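PDB 4GQ2: nucleoporin nup120 from Schizosaccharomyces pombe, which serves as a structural component of the nuclear pore complex and may dock transiently associated nuclear transport factors. Local coordinates for residues A[308-313]-A[348-353]. Residues are numbered along the deposited sequence; the frame is centred on the assembly and turned at random.
Sequences GSFSIY and SDFQLI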
loop_
_atom_site.group_PDB
_atom_site.type_symbol
_atom_site.label_atom_id
_atom_site.label_comp_id
_atom_site.label_asym_id
_atom_site.label_seq_id
_atom_site.Cartn_x
_atom_site.Cartn_y
_atom_site.Cartn_z
ATOM N N GLY A 308 18.295 -0.768 39.787
ATOM C CA GLY A 308 17.672 0.116 40.766
ATOM C C GLY A 308 16.354 -0.368 41.338
ATOM O O GLY A 308 16.030 -1.553 41.274
ATOM N N SER A 309 15.601 0.568 41.908
ATOM C CA SER A 309 14.304 0.288 42.511
ATOM C C SER A 309 13.481 1.567 42.521
ATOM O O SER A 309 13.993 2.638 42.205
ATOM C CB SER A 309 14.468 -0.256 43.936
ATOM O OG SER A 309 15.216 0.633 44.751
ATOM N N PHE A 310 12.208 1.454 42.884
ATOM C CA PHE A 310 11.302 2.593 42.839
ATOM C C PHE A 310 10.525 2.766 44.142
ATOM O O PHE A 310 10.181 1.788 44.802
ATOM C CB PHE A 310 10.319 2.445 41.677
ATOM C CG PHE A 310 10.950 2.563 40.315
ATOM C CD1 PHE A 310 11.466 1.443 39.671
ATOM C CD2 PHE A 310 11.008 3.793 39.667
ATOM C CE1 PHE A 310 12.042 1.549 38.415
ATOM C CE2 PHE A 310 11.579 3.907 38.409
ATOM C CZ PHE A 310 12.095 2.783 37.782
ATOM N N SER A 311 10.248 4.019 44.495
ATOM C CA SER A 311 9.432 4.342 45.662
ATOM C C SER A 311 8.176 5.110 45.268
ATOM O O SER A 311 8.171 5.836 44.277
ATOM C CB SER A 311 10.236 5.163 46.670
ATOM O OG SER A 311 11.183 4.359 47.344
ATOM N N ILE A 312 7.112 4.935 46.047
ATOM C CA ILE A 312 5.912 5.761 45.920
ATOM C C ILE A 312 5.663 6.516 47.229
ATOM O O ILE A 312 5.826 5.961 48.315
ATOM C CB ILE A 312 4.672 4.935 45.496
ATOM C CG1 ILE A 312 4.819 4.463 44.040
ATOM C CG2 ILE A 312 3.389 5.745 45.668
ATOM C CD1 ILE A 312 3.703 3.561 43.538
ATOM N N TYR A 313 5.289 7.787 47.111
ATOM C CA TYR A 313 4.992 8.634 48.256
ATOM C C TYR A 313 3.623 9.279 48.100
ATOM O O TYR A 313 3.228 9.653 46.996
ATOM C CB TYR A 313 6.039 9.741 48.393
ATOM C CG TYR A 313 7.428 9.273 48.764
ATOM C CD1 TYR A 313 8.288 8.757 47.798
ATOM C CD2 TYR A 313 7.894 9.368 50.079
ATOM C CE1 TYR A 313 9.563 8.335 48.129
ATOM C CE2 TYR A 313 9.176 8.951 50.418
ATOM C CZ TYR A 313 10.003 8.435 49.436
ATOM O OH TYR A 313 11.274 8.009 49.745
ATOM N N SER A 348 15.520 5.459 30.875
ATOM C CA SER A 348 15.243 6.589 30.001
ATOM C C SER A 348 14.148 7.475 30.592
ATOM O O SER A 348 14.279 8.697 30.613
ATOM C CB SER A 348 14.845 6.107 28.604
ATOM O OG SER A 348 14.209 7.143 27.870
ATOM N N ASP A 349 13.075 6.851 31.074
ATOM C CA ASP A 349 11.910 7.585 31.539
ATOM C C ASP A 349 10.941 6.613 32.196
ATOM O O ASP A 349 11.098 5.395 32.070
ATOM C CB ASP A 349 11.232 8.289 30.355
ATOM C CG ASP A 349 10.352 9.453 30.778
ATOM O OD1 ASP A 349 10.188 9.699 31.994
ATOM O OD2 ASP A 349 9.815 10.132 29.879
ATOM N N PHE A 350 9.940 7.148 32.895
ATOM C CA PHE A 350 8.890 6.320 33.487
ATOM C C PHE A 350 7.646 7.148 33.806
ATOM O O PHE A 350 7.724 8.370 33.938
ATOM C CB PHE A 350 9.407 5.537 34.717
ATOM C CG PHE A 350 9.834 6.403 35.874
ATOM C CD1 PHE A 350 11.057 7.058 35.860
ATOM C CD2 PHE A 350 9.017 6.542 36.991
ATOM C CE1 PHE A 350 11.451 7.852 36.927
ATOM C CE2 PHE A 350 9.405 7.334 38.064
ATOM C CZ PHE A 350 10.626 7.988 38.031
ATOM N N GLN A 351 6.497 6.486 33.887
ATOM C CA GLN A 351 5.242 7.155 34.242
ATOM C C GLN A 351 4.543 6.421 35.383
ATOM O O GLN A 351 4.829 5.252 35.635
ATOM C CB GLN A 351 4.293 7.241 33.040
ATOM C CG GLN A 351 4.798 8.054 31.870
ATOM C CD GLN A 351 4.636 9.540 32.068
ATOM O OE1 GLN A 351 3.621 10.116 31.686
ATOM N NE2 GLN A 351 5.641 10.175 32.665
ATOM N N LEU A 352 3.613 7.108 36.043
ATOM C CA LEU A 352 2.838 6.529 37.136
ATOM C C LEU A 352 1.348 6.812 36.959
ATOM O O LEU A 352 0.953 7.943 36.662
ATOM C CB LEU A 352 3.337 7.068 38.482
ATOM C CG LEU A 352 2.596 6.701 39.769
ATOM C CD1 LEU A 352 2.784 5.232 40.121
ATOM C CD2 LEU A 352 3.062 7.596 40.911
ATOM N N ILE A 353 0.529 5.776 37.138
ATOM C CA ILE A 353 -0.919 5.886 36.961
ATOM C C ILE A 353 -1.675 5.175 38.090
ATOM O O ILE A 353 -1.513 3.970 38.293
ATOM C CB ILE A 353 -1.374 5.317 35.587
ATOM C CG1 ILE A 353 -0.672 6.027 34.422
ATOM C CG2 ILE A 353 -2.888 5.427 35.414
ATOM C CD1 ILE A 353 0.563 5.319 33.909
#
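Beside Phe350, which meets Phe310 across the contact, Gln351 OE1 accepts two hydrogen bonds, from Phe525 N and His292 NE2. The other end of the same amide is held too. Gln351 NE2 donates to Phe350 O at 3.0 Å, nearly straight at 163°, and reaches the oxygen from above the carbonyl plane. Three bonds thus fix the rotation of the amide. Asp349 is held in a similar way: Phe350 N gives a bent bond to Asp349 OD1 at 2.7 Å, and OD2 accepts from Ile523 N, which together with the bond from Phe525 N ties 348-353 to strand 520-525. Ser348 and Asp349 form a classic beta bulge against 361-370. Phe350 and Leu352 point toward 308-313.

The contact itself is apolar and buried. Phe310 and Phe350 form a T-shaped (edge-to-face) pair, with ring centroids 5.2 Å apart and planes at 65°. Phe310 CE2 sits over the centre of the Phe350 ring, 3.9 Å from Phe350 CD2. Phe350 CG lies between the backbone N and the carbonyl carbon, and this first torsion (chi1 64°) swings the ring out toward Phe310. Leu364 touches both rings, and Tyr301 meets the Phe310 ring. Farther along, the two strands meet by methyl groups, Ile312 CD1 to Leu352 CD1 at 3.9 Å.

Strand 309-317 belongs to a four-stranded antiparallel sheet, and strand 346-354 pairs with 361-370 in a separate sheet. The packing of Phe310 and Ile312 on Phe350 and Leu352, between successive sheets, is characteristic of neighbouring blades in a beta-propeller, here that of the Nup120/160 family.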